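Long-range contacts in HIT domain-containing protein (PDB 2EO4), which probably acts as a zinc-binding nucleotide hydrolase or transferase of the histidine triad family, possibly cleaving adenylyl sulfate: residues A[13-17]-A[125-129]; A[18-24]-A[36-41]; A[68-73]-A[131-136]; A[79-83]-A[94-98]. One frame throughout, in Å; residues are numbered along the deposited sequence.

Along the chain, contact 2 and then contact 4 close inside the long loop that contact 1 spans, while contacts 1 and 3 interleave. Contacts 1, 2 and 4 all reach one antiparallel sheet, whose strand order is 15-18, 22-26, 36-40, 97-102, 77-84. Contacts 1 and 3, with centres about 10 Å apart, share helix 122-143, which meets the first strand in one and helix 52-72 in the other. Contacts 2 and 4, centres about 12 Å apart, are stitched by a probable hydrogen bond from Val38 N to Val97 O. Contacts 3 and 4 have centres about 19 Å apart, across the chain's centre, which sets the helix junction well away from the histidine motif.

Contact 1 of 4, residues A[13-17]-A[125-129]; sequences GYFVY and YELLQ
Tyr14 lays one face of its ring over the CB of Tyr125, which stands 3.4 Å from the ring centroid and 6° off the ring normal, a CH-pi contact. Tyr14 CG, anti to its carbonyl carbon, turns the ring towards the helix. The two aromatic rings are near parallel but slid apart, with centroids 5.3 Å apart, so they barely overlap; the methylene carries the packing, and the closest pair is Tyr14 CE1 with Tyr125 CB at 3.5 Å. Beyond its CB, the Tyr125 side chain leads away from segment 13-17, and its hydroxyl is hydrogen-bonded to Lys28 O and Gln120 N. At the border of the Tyr14 ring, Gln129 OE1 lies near the ring plane, 3.8 Å from CD2. Glu126 comes in at a slant, its CG 4.1 Å from Tyr14 CE2.

The strand held here is the edge strand 15-18 of the HIT-domain sheet, against which helix 122-143 packs. Val16 and Tyr17 both face Ala24 of the next strand, a classic beta bulge, and the chain turns a corner at Val16.

Gln129 supplies the polar link. With CG anti to the backbone N (chi1 174°) and the chain extended beyond it, the amide reaches the edge strand, and NE2 donates to Phe15 O at 3.0 Å with an N-H...O angle of 155°. Phe15 O lies close to the plane of the Gln129 amide. A water accepts from Phe15 N and, weakly, from Gln129 NE2. Val16 directs CG1 at the helix backbone, 3.9 Å from Gln129 CA, and also touches Ile132.

Contact 2 of 4, residues A[18-24]-A[36-41]; sequences EDEKFAA and TLVIPK
Lys41 keeps CG anti to its carbonyl carbon (chi1 -73°) and runs extended to NZ, while Glu18, also extended, crosses it at about a right angle. Their ends meet in a salt bridge, NZ to Glu18 OE2 at 2.8 Å, on the anti side of the carboxylate. NZ also donates to Asp19 O at 2.8 Å, so two acceptors fix the ammonium. Glu18 OE1 has a second cationic partner in Arg9, which probably spreads the charge.

Asp19 shapes the turn that brings these acceptors together: its OD1 takes Lys21 N, an Asx turn, and Phe22 N. From there the strands form an antiparallel hairpin, the directions of segments 22-24 and 36-40 differing by 172°. Ala23 and Ile39 make the hydrogen-bonded pair, Ile39 N to Ala23 O measuring 2.8 Å at 177°, and Lys41 N to Lys21 O extends the register.

On the face with Phe22, Ala24, Val38 and Pro40, Phe22 CE2 lies 3.8 Å from Pro40 CB. That face packs against helix 52-72, Phe22 on Leu58 and Val38 on Val61. Ala23 and Ile39 turn to the other face, where Ile7 of helix 2-7 touches both. The hairpin lies between strands 15-18 and 97-102.

Contact 3 of 4, residues A[68-73]-A[131-136]; sequences GIKDAV and IIRESI
Ala72 and Ser135 meet where two helices cross, the end of helix 52-72 against helix 122-143, at an angle of 117° between the short segments and with their axes 8.0 Å apart. So close an approach rests on small residues. Gly68, whose CA lies 3.9 Å from Ile136 CG1, lets the backbones come near, and Ala72 sends its methyl carbon between Ile131, Ile132 and Ser135. The junction joins two helices of the fold and lies away from the zinc and histidine sites.

Ile132 can be followed outward from the helix. Its CB carries two branches, with CG1 anti to the carbonyl carbon and CG2 anti to the backbone N (chi1 -66°). CG1 turns to the Ala72 methyl, 3.9 Å from its CB. CG2 goes to Ile69 and lies 4.0 Å from its CG1, and the terminal CD1 comes within 4.1 Å of that same Ile69 CG1. Both ends of the side chain therefore grip one methylene of Ile69, and the two isoleucines meet at a slant. Ile69 in turn packs on Ile99 and Pro101 of strand 97-102, and Ile132 also touches Val16 of the edge strand, which ties the junction to the sheet.

Flanking this, Ile131 reaches with CD1 towards Val73 CG1.

On the side of the exposed Asp71, a water donates to both Asp71 OD2 and Ser135 O. Ser135 OG donates to the same Asp71 OD2 at 2.8 Å, meeting the anti side of the carboxylate 24° out of its plane.

Contact 4 of 4, residues A[79-83]-A[94-98]; sequences RLLTN and HLHVH. With ZN (zinc ion), chain B; PO4 (phosphate ion), chain C.
His98 and Asn83 converge on one phosphate oxygen, O2: Asn83 ND2 donates to it at 2.8 Å and His98 NE2 at 3.0 Å, the latter with an N-H...O angle of 166°. His96 NE2 is placed to donate to phosphate O1, which lies in its ring plane. At the other ring nitrogen, His96 ND1 donates to His94 O at 2.7 Å, which helps fix the ring's rotation. Val91 N and Ile92 N also donate to the phosphate. A water joins Asn83 N, His96 O and phosphate O2.

The strands are antiparallel, and Leu81 and His98 form a hydrogen-bonded pair, His98 N to Leu81 O measuring 2.7 Å. Thr82 OG1, anti to its backbone N (chi1 -174°), donates to His96 O at 3.0 Å from above the carbonyl plane. Outward, Leu81 CD2 packs on His98 CB at 3.6 Å, and strand 79-83 pairs with its counterpart in the second subunit, so the sheet continues across the dimer.

His94 ND1 binds zinc at 2.1 Å with Cys1, Cys4 and His43, while its NE2 donates to Pro40 O. The phosphate, probably from the crystallisation liquor, plausibly marks where a nucleotide phosphate would meet His96, the predicted nucleophile of the histidine triad.

Contact 1 of 4, residues A[13-17]-A[125-129]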
# COMPACT_ATOMS: atom_id res chain seq x y z
N GLY A 13 3.85 19.45 -12.52
CA GLY A 13 3.31 18.14 -12.22
C GLY A 13 1.98 18.00 -12.92
O GLY A 13 1.23 18.98 -13.03
N TYR A 14 1.68 16.81 -13.43
CA TYR A 14 0.41 16.58 -14.12
C TYR A 14 -0.62 15.90 -13.22
O TYR A 14 -0.52 14.71 -12.93
CB TYR A 14 0.63 15.72 -15.37
CG TYR A 14 1.32 16.46 -16.50
CD1 TYR A 14 2.68 16.75 -16.44
CD2 TYR A 14 0.60 16.88 -17.62
CE1 TYR A 14 3.31 17.46 -17.47
CE2 TYR A 14 1.21 17.59 -18.65
CZ TYR A 14 2.57 17.87 -18.57
OH TYR A 14 3.18 18.57 -19.58
N PHE A 15 -1.62 16.67 -12.79
CA PHE A 15 -2.67 16.15 -11.92
C PHE A 15 -3.69 15.31 -12.69
O PHE A 15 -4.12 15.70 -13.78
CB PHE A 15 -3.44 17.29 -11.24
CG PHE A 15 -2.66 18.03 -10.21
CD1 PHE A 15 -1.60 18.86 -10.57
CD2 PHE A 15 -2.99 17.92 -8.86
CE1 PHE A 15 -0.89 19.57 -9.61
CE2 PHE A 15 -2.29 18.62 -7.89
CZ PHE A 15 -1.23 19.45 -8.26
N VAL A 16 -4.08 14.17 -12.12
CA VAL A 16 -5.10 13.33 -12.74
C VAL A 16 -6.29 13.27 -11.79
O VAL A 16 -7.37 12.80 -12.15
CB VAL A 16 -4.59 11.90 -13.05
CG1 VAL A 16 -3.47 11.96 -14.09
CG2 VAL A 16 -4.13 11.20 -11.78
N TYR A 17 -6.08 13.75 -10.57
CA TYR A 17 -7.13 13.80 -9.55
C TYR A 17 -6.79 14.85 -8.51
O TYR A 17 -5.63 15.02 -8.12
CB TYR A 17 -7.30 12.46 -8.84
CG TYR A 17 -8.33 12.52 -7.72
CD1 TYR A 17 -9.69 12.35 -7.99
CD2 TYR A 17 -7.95 12.81 -6.41
CE1 TYR A 17 -10.64 12.47 -6.98
CE2 TYR A 17 -8.90 12.93 -5.39
CZ TYR A 17 -10.25 12.76 -5.69
OH TYR A 17 -11.20 12.88 -4.70
N TYR A 125 2.79 12.74 -20.92
CA TYR A 125 2.08 13.31 -19.77
C TYR A 125 0.74 13.92 -20.15
O TYR A 125 -0.24 13.77 -19.42
CB TYR A 125 2.96 14.38 -19.11
CG TYR A 125 4.30 13.85 -18.66
CD1 TYR A 125 4.44 13.14 -17.47
CD2 TYR A 125 5.43 14.02 -19.46
CE1 TYR A 125 5.67 12.59 -17.09
CE2 TYR A 125 6.66 13.48 -19.10
CZ TYR A 125 6.77 12.77 -17.92
OH TYR A 125 7.98 12.21 -17.57
N GLU A 126 0.69 14.59 -21.29
CA GLU A 126 -0.56 15.22 -21.72
C GLU A 126 -1.62 14.17 -22.03
O GLU A 126 -2.77 14.30 -21.60
CB GLU A 126 -0.29 16.11 -22.93
CG GLU A 126 0.78 17.16 -22.68
CD GLU A 126 1.00 18.07 -23.87
OE1 GLU A 126 1.13 17.55 -25.00
OE2 GLU A 126 1.07 19.31 -23.67
N LEU A 127 -1.25 13.14 -22.77
CA LEU A 127 -2.19 12.09 -23.13
C LEU A 127 -2.66 11.27 -21.93
O LEU A 127 -3.86 11.05 -21.74
CB LEU A 127 -1.58 11.15 -24.17
CG LEU A 127 -2.48 9.99 -24.60
CD1 LEU A 127 -3.78 10.53 -25.17
CD2 LEU A 127 -1.76 9.13 -25.62
N LEU A 128 -1.71 10.81 -21.12
CA LEU A 128 -2.07 10.01 -19.95
C LEU A 128 -2.98 10.77 -19.00
O LEU A 128 -3.93 10.21 -18.46
CB LEU A 128 -0.80 9.56 -19.21
CG LEU A 128 -0.25 8.19 -19.62
CD1 LEU A 128 -1.27 7.11 -19.27
CD2 LEU A 128 0.06 8.18 -21.11
N GLN A 129 -2.67 12.04 -18.78
CA GLN A 129 -3.48 12.87 -17.90
C GLN A 129 -4.92 12.95 -18.41
O GLN A 129 -5.87 12.74 -17.66
CB GLN A 129 -2.90 14.28 -17.82
CG GLN A 129 -3.76 15.26 -17.03
CD GLN A 129 -3.26 16.69 -17.14
OE1 GLN A 129 -3.12 17.23 -18.23
NE2 GLN A 129 -2.98 17.30 -15.99
O HOH W 1 -1.98 19.36 -13.99

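Contact 2 of 4, residues A[18-24]-A[36-41]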
# COMPACT_ATOMS: atom_id res chain seq x y z
N GLU A 18 -7.81 15.55 -8.03
CA GLU A 18 -7.58 16.55 -7.00
C GLU A 18 -8.87 16.97 -6.32
O GLU A 18 -9.91 17.12 -6.97
CB GLU A 18 -6.88 17.79 -7.58
CG GLU A 18 -6.62 18.90 -6.56
CD GLU A 18 -5.84 20.08 -7.12
OE1 GLU A 18 -5.86 20.30 -8.34
OE2 GLU A 18 -5.20 20.80 -6.32
N ASP A 19 -8.80 17.10 -5.00
CA ASP A 19 -9.92 17.58 -4.22
C ASP A 19 -9.32 18.50 -3.17
O ASP A 19 -8.14 18.85 -3.26
CB ASP A 19 -10.75 16.44 -3.58
CG ASP A 19 -9.95 15.53 -2.67
OD1 ASP A 19 -9.11 16.02 -1.90
OD2 ASP A 19 -10.21 14.31 -2.71
N GLU A 20 -10.09 18.89 -2.17
CA GLU A 20 -9.58 19.80 -1.15
C GLU A 20 -8.41 19.30 -0.31
O GLU A 20 -7.59 20.09 0.13
CB GLU A 20 -10.72 20.24 -0.23
CG GLU A 20 -11.76 21.10 -0.91
CD GLU A 20 -11.16 22.34 -1.55
OE1 GLU A 20 -10.56 23.15 -0.81
OE2 GLU A 20 -11.29 22.50 -2.78
N LYS A 21 -8.32 17.99 -0.11
CA LYS A 21 -7.25 17.45 0.72
C LYS A 21 -6.32 16.42 0.09
O LYS A 21 -5.31 16.05 0.70
CB LYS A 21 -7.86 16.84 1.99
CG LYS A 21 -8.59 17.84 2.88
CD LYS A 21 -8.97 17.21 4.21
CE LYS A 21 -9.67 18.22 5.12
NZ LYS A 21 -9.94 17.65 6.47
N PHE A 22 -6.63 15.97 -1.12
CA PHE A 22 -5.80 14.97 -1.78
C PHE A 22 -5.58 15.27 -3.26
O PHE A 22 -6.27 16.10 -3.85
CB PHE A 22 -6.43 13.58 -1.65
CG PHE A 22 -6.54 13.11 -0.23
CD1 PHE A 22 -7.57 13.56 0.59
CD2 PHE A 22 -5.58 12.24 0.30
CE1 PHE A 22 -7.65 13.15 1.92
CE2 PHE A 22 -5.65 11.83 1.63
CZ PHE A 22 -6.69 12.29 2.44
N ALA A 23 -4.61 14.57 -3.84
CA ALA A 23 -4.30 14.72 -5.25
C ALA A 23 -3.58 13.48 -5.75
O ALA A 23 -3.00 12.72 -4.97
CB ALA A 23 -3.43 15.96 -5.47
N ALA A 24 -3.63 13.27 -7.06
CA ALA A 24 -2.95 12.16 -7.69
C ALA A 24 -2.20 12.82 -8.84
O ALA A 24 -2.78 13.58 -9.61
CB ALA A 24 -3.95 11.14 -8.22
N THR A 36 1.34 6.48 -11.30
CA THR A 36 0.82 7.66 -10.62
C THR A 36 1.06 7.62 -9.12
O THR A 36 1.20 6.55 -8.52
CB THR A 36 -0.70 7.77 -10.88
OG1 THR A 36 -0.92 7.99 -12.28
CG2 THR A 36 -1.33 8.91 -10.08
N LEU A 37 1.13 8.81 -8.51
CA LEU A 37 1.35 8.93 -7.08
C LEU A 37 0.13 9.60 -6.46
O LEU A 37 -0.32 10.64 -6.94
CB LEU A 37 2.60 9.77 -6.82
CG LEU A 37 3.77 9.30 -7.68
CD1 LEU A 37 4.86 10.34 -7.71
CD2 LEU A 37 4.27 7.97 -7.16
N VAL A 38 -0.42 9.00 -5.41
CA VAL A 38 -1.58 9.57 -4.73
C VAL A 38 -1.05 10.15 -3.43
O VAL A 38 -0.36 9.46 -2.67
CB VAL A 38 -2.64 8.50 -4.42
CG1 VAL A 38 -3.84 9.15 -3.75
CG2 VAL A 38 -3.07 7.80 -5.71
N ILE A 39 -1.37 11.41 -3.18
CA ILE A 39 -0.86 12.05 -1.98
C ILE A 39 -1.84 12.91 -1.21
O ILE A 39 -2.79 13.46 -1.78
CB ILE A 39 0.32 12.99 -2.32
CG1 ILE A 39 -0.21 14.16 -3.17
CG2 ILE A 39 1.39 12.26 -3.10
CD1 ILE A 39 0.80 15.27 -3.40
N PRO A 40 -1.64 13.01 0.11
CA PRO A 40 -2.51 13.85 0.92
C PRO A 40 -1.85 15.21 0.65
O PRO A 40 -0.63 15.25 0.46
CB PRO A 40 -2.23 13.39 2.35
CG PRO A 40 -1.72 11.98 2.18
CD PRO A 40 -0.85 12.11 0.96
N LYS A 41 -2.61 16.29 0.61
CA LYS A 41 -1.99 17.59 0.37
C LYS A 41 -1.17 18.02 1.58
O LYS A 41 -0.12 18.65 1.43
CB LYS A 41 -3.05 18.64 0.03
CG LYS A 41 -3.63 18.45 -1.36
CD LYS A 41 -4.59 19.56 -1.74
CE LYS A 41 -5.06 19.40 -3.17
NZ LYS A 41 -5.90 20.56 -3.61

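Contact 3 of 4, residues A[68-73]-A[131-136]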
# COMPACT_ATOMS: atom_id res chain seq x y z
N GLY A 68 -9.62 4.17 -12.02
CA GLY A 68 -9.52 5.06 -13.17
C GLY A 68 -8.34 4.73 -14.06
O GLY A 68 -8.48 4.65 -15.28
N ILE A 69 -7.17 4.53 -13.46
CA ILE A 69 -5.98 4.21 -14.23
C ILE A 69 -6.11 2.86 -14.93
O ILE A 69 -5.77 2.73 -16.11
CB ILE A 69 -4.72 4.20 -13.33
CG1 ILE A 69 -4.44 5.61 -12.82
CG2 ILE A 69 -3.52 3.67 -14.12
CD1 ILE A 69 -3.35 5.69 -11.75
N LYS A 70 -6.59 1.85 -14.21
CA LYS A 70 -6.72 0.52 -14.79
C LYS A 70 -7.58 0.57 -16.05
O LYS A 70 -7.27 -0.05 -17.06
CB LYS A 70 -7.33 -0.46 -13.79
CG LYS A 70 -7.42 -1.88 -14.35
CD LYS A 70 -8.04 -2.87 -13.37
CE LYS A 70 -8.09 -4.26 -13.99
NZ LYS A 70 -8.83 -5.24 -13.14
N ASP A 71 -8.67 1.33 -15.97
CA ASP A 71 -9.58 1.47 -17.10
C ASP A 71 -8.91 2.24 -18.25
O ASP A 71 -8.95 1.80 -19.40
CB ASP A 71 -10.84 2.20 -16.66
CG ASP A 71 -11.84 2.39 -17.79
OD1 ASP A 71 -12.34 1.38 -18.32
OD2 ASP A 71 -12.11 3.55 -18.15
N ALA A 72 -8.29 3.36 -17.92
CA ALA A 72 -7.64 4.22 -18.92
C ALA A 72 -6.53 3.56 -19.73
O ALA A 72 -6.48 3.72 -20.95
CB ALA A 72 -7.11 5.48 -18.24
N VAL A 73 -5.63 2.83 -19.07
CA VAL A 73 -4.54 2.19 -19.78
C VAL A 73 -4.80 0.71 -20.01
O VAL A 73 -3.92 -0.02 -20.46
CB VAL A 73 -3.19 2.35 -19.02
CG1 VAL A 73 -2.90 3.82 -18.80
CG2 VAL A 73 -3.25 1.60 -17.70
N ILE A 131 -6.60 10.93 -20.63
CA ILE A 131 -7.35 9.68 -20.62
C ILE A 131 -7.69 9.21 -19.21
O ILE A 131 -8.77 8.68 -18.97
CB ILE A 131 -6.60 8.55 -21.36
CG1 ILE A 131 -5.25 8.30 -20.69
CG2 ILE A 131 -6.41 8.92 -22.82
CD1 ILE A 131 -4.53 7.10 -21.24
N ILE A 132 -6.77 9.41 -18.27
CA ILE A 132 -7.03 9.00 -16.89
C ILE A 132 -8.14 9.86 -16.30
O ILE A 132 -9.04 9.35 -15.62
CB ILE A 132 -5.76 9.09 -16.01
CG1 ILE A 132 -4.74 8.06 -16.49
CG2 ILE A 132 -6.12 8.84 -14.55
CD1 ILE A 132 -3.36 8.18 -15.83
N ARG A 133 -8.10 11.17 -16.55
CA ARG A 133 -9.13 12.06 -16.04
C ARG A 133 -10.49 11.62 -16.59
O ARG A 133 -11.47 11.54 -15.86
CB ARG A 133 -8.85 13.51 -16.44
CG ARG A 133 -7.84 14.22 -15.54
CD ARG A 133 -7.56 15.63 -16.03
NE ARG A 133 -6.83 16.43 -15.05
CZ ARG A 133 -6.48 17.70 -15.24
NH1 ARG A 133 -6.79 18.31 -16.37
NH2 ARG A 133 -5.84 18.36 -14.28
N GLU A 134 -10.52 11.32 -17.88
CA GLU A 134 -11.76 10.88 -18.53
C GLU A 134 -12.32 9.62 -17.88
O GLU A 134 -13.53 9.49 -17.71
CB GLU A 134 -11.50 10.65 -20.03
CG GLU A 134 -12.69 10.07 -20.79
CD GLU A 134 -12.47 10.05 -22.30
OE1 GLU A 134 -11.35 9.72 -22.73
OE2 GLU A 134 -13.42 10.37 -23.05
N SER A 135 -11.44 8.68 -17.52
CA SER A 135 -11.89 7.44 -16.89
C SER A 135 -12.41 7.68 -15.48
O SER A 135 -13.39 7.08 -15.05
CB SER A 135 -10.75 6.41 -16.83
OG SER A 135 -10.49 5.85 -18.11
N ILE A 136 -11.74 8.57 -14.74
CA ILE A 136 -12.16 8.87 -13.39
C ILE A 136 -13.52 9.59 -13.40
O ILE A 136 -14.38 9.29 -12.58
CB ILE A 136 -11.10 9.74 -12.66
CG1 ILE A 136 -9.83 8.89 -12.44
CG2 ILE A 136 -11.65 10.26 -11.34
CD1 ILE A 136 -8.70 9.61 -11.71
O HOH W 2 -14.15 4.64 -16.34

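Contact 4 of 4, residues A[79-83]-A[94-98]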
# COMPACT_ATOMS: atom_id res chain seq x y z
N ARG A 79 0.12 -2.51 -9.03
CA ARG A 79 0.94 -2.70 -7.84
C ARG A 79 0.76 -1.41 -7.03
O ARG A 79 1.01 -0.33 -7.55
CB ARG A 79 2.43 -2.82 -8.20
CG ARG A 79 2.81 -4.02 -9.06
CD ARG A 79 4.20 -3.82 -9.67
NE ARG A 79 5.22 -3.54 -8.66
CZ ARG A 79 6.42 -3.03 -8.93
NH1 ARG A 79 6.76 -2.73 -10.18
NH2 ARG A 79 7.28 -2.80 -7.94
N LEU A 80 0.31 -1.53 -5.78
CA LEU A 80 0.14 -0.37 -4.92
C LEU A 80 1.18 -0.46 -3.81
O LEU A 80 1.34 -1.52 -3.20
CB LEU A 80 -1.24 -0.35 -4.26
CG LEU A 80 -2.46 -0.40 -5.18
CD1 LEU A 80 -3.71 -0.13 -4.36
CD2 LEU A 80 -2.31 0.60 -6.30
N LEU A 81 1.90 0.62 -3.56
CA LEU A 81 2.90 0.57 -2.50
C LEU A 81 3.29 1.93 -1.95
O LEU A 81 3.11 2.96 -2.59
CB LEU A 81 4.16 -0.13 -2.98
CG LEU A 81 4.98 0.57 -4.07
CD1 LEU A 81 6.43 0.12 -3.98
CD2 LEU A 81 4.41 0.24 -5.44
N THR A 82 3.79 1.91 -0.72
CA THR A 82 4.27 3.12 -0.10
C THR A 82 5.47 2.70 0.73
O THR A 82 5.47 1.63 1.35
CB THR A 82 3.20 3.80 0.79
OG1 THR A 82 3.70 5.07 1.24
CG2 THR A 82 2.82 2.93 1.98
N ASN A 83 6.50 3.53 0.70
CA ASN A 83 7.74 3.23 1.41
C ASN A 83 7.96 4.12 2.61
O ASN A 83 7.69 5.32 2.56
CB ASN A 83 8.91 3.36 0.45
CG ASN A 83 8.78 2.45 -0.75
OD1 ASN A 83 8.58 1.24 -0.59
ND2 ASN A 83 8.90 3.01 -1.95
N HIS A 94 7.32 12.81 1.70
CA HIS A 94 5.97 13.37 1.73
C HIS A 94 5.17 12.12 1.37
O HIS A 94 5.30 11.60 0.26
CB HIS A 94 5.77 14.43 0.65
CG HIS A 94 4.38 14.99 0.60
ND1 HIS A 94 4.10 16.32 0.86
CD2 HIS A 94 3.19 14.40 0.33
CE1 HIS A 94 2.80 16.52 0.74
NE2 HIS A 94 2.22 15.38 0.42
N LEU A 95 4.36 11.64 2.31
CA LEU A 95 3.56 10.44 2.11
C LEU A 95 2.90 10.35 0.75
O LEU A 95 2.13 11.22 0.36
CB LEU A 95 2.49 10.34 3.21
CG LEU A 95 1.40 9.27 3.08
CD1 LEU A 95 1.99 7.89 2.90
CD2 LEU A 95 0.53 9.32 4.33
N HIS A 96 3.20 9.28 0.02
CA HIS A 96 2.60 9.06 -1.28
C HIS A 96 2.49 7.58 -1.55
O HIS A 96 3.34 6.79 -1.13
CB HIS A 96 3.39 9.74 -2.40
CG HIS A 96 4.81 9.30 -2.51
ND1 HIS A 96 5.76 9.61 -1.55
CD2 HIS A 96 5.47 8.64 -3.49
CE1 HIS A 96 6.94 9.16 -1.95
NE2 HIS A 96 6.79 8.57 -3.12
N VAL A 97 1.42 7.21 -2.25
CA VAL A 97 1.17 5.82 -2.61
C VAL A 97 1.39 5.68 -4.10
O VAL A 97 0.84 6.45 -4.89
CB VAL A 97 -0.28 5.42 -2.28
CG1 VAL A 97 -0.56 4.01 -2.80
CG2 VAL A 97 -0.51 5.48 -0.78
N HIS A 98 2.20 4.70 -4.49
CA HIS A 98 2.47 4.45 -5.90
C HIS A 98 1.40 3.53 -6.47
O HIS A 98 0.99 2.57 -5.83
CB HIS A 98 3.81 3.71 -6.06
CG HIS A 98 5.01 4.49 -5.65
ND1 HIS A 98 5.77 5.20 -6.55
CD2 HIS A 98 5.61 4.63 -4.44
CE1 HIS A 98 6.80 5.75 -5.91
NE2 HIS A 98 6.72 5.42 -4.64
ZN ZN B . 5.41 17.88 1.34
P PO4 C . 9.52 6.80 -3.02
O1 PO4 C . 8.82 7.44 -4.17
O2 PO4 C . 8.63 5.79 -2.40
O3 PO4 C . 10.76 6.14 -3.51
O4 PO4 C . 9.87 7.84 -2.02
O HOH W 3 6.30 5.92 -0.99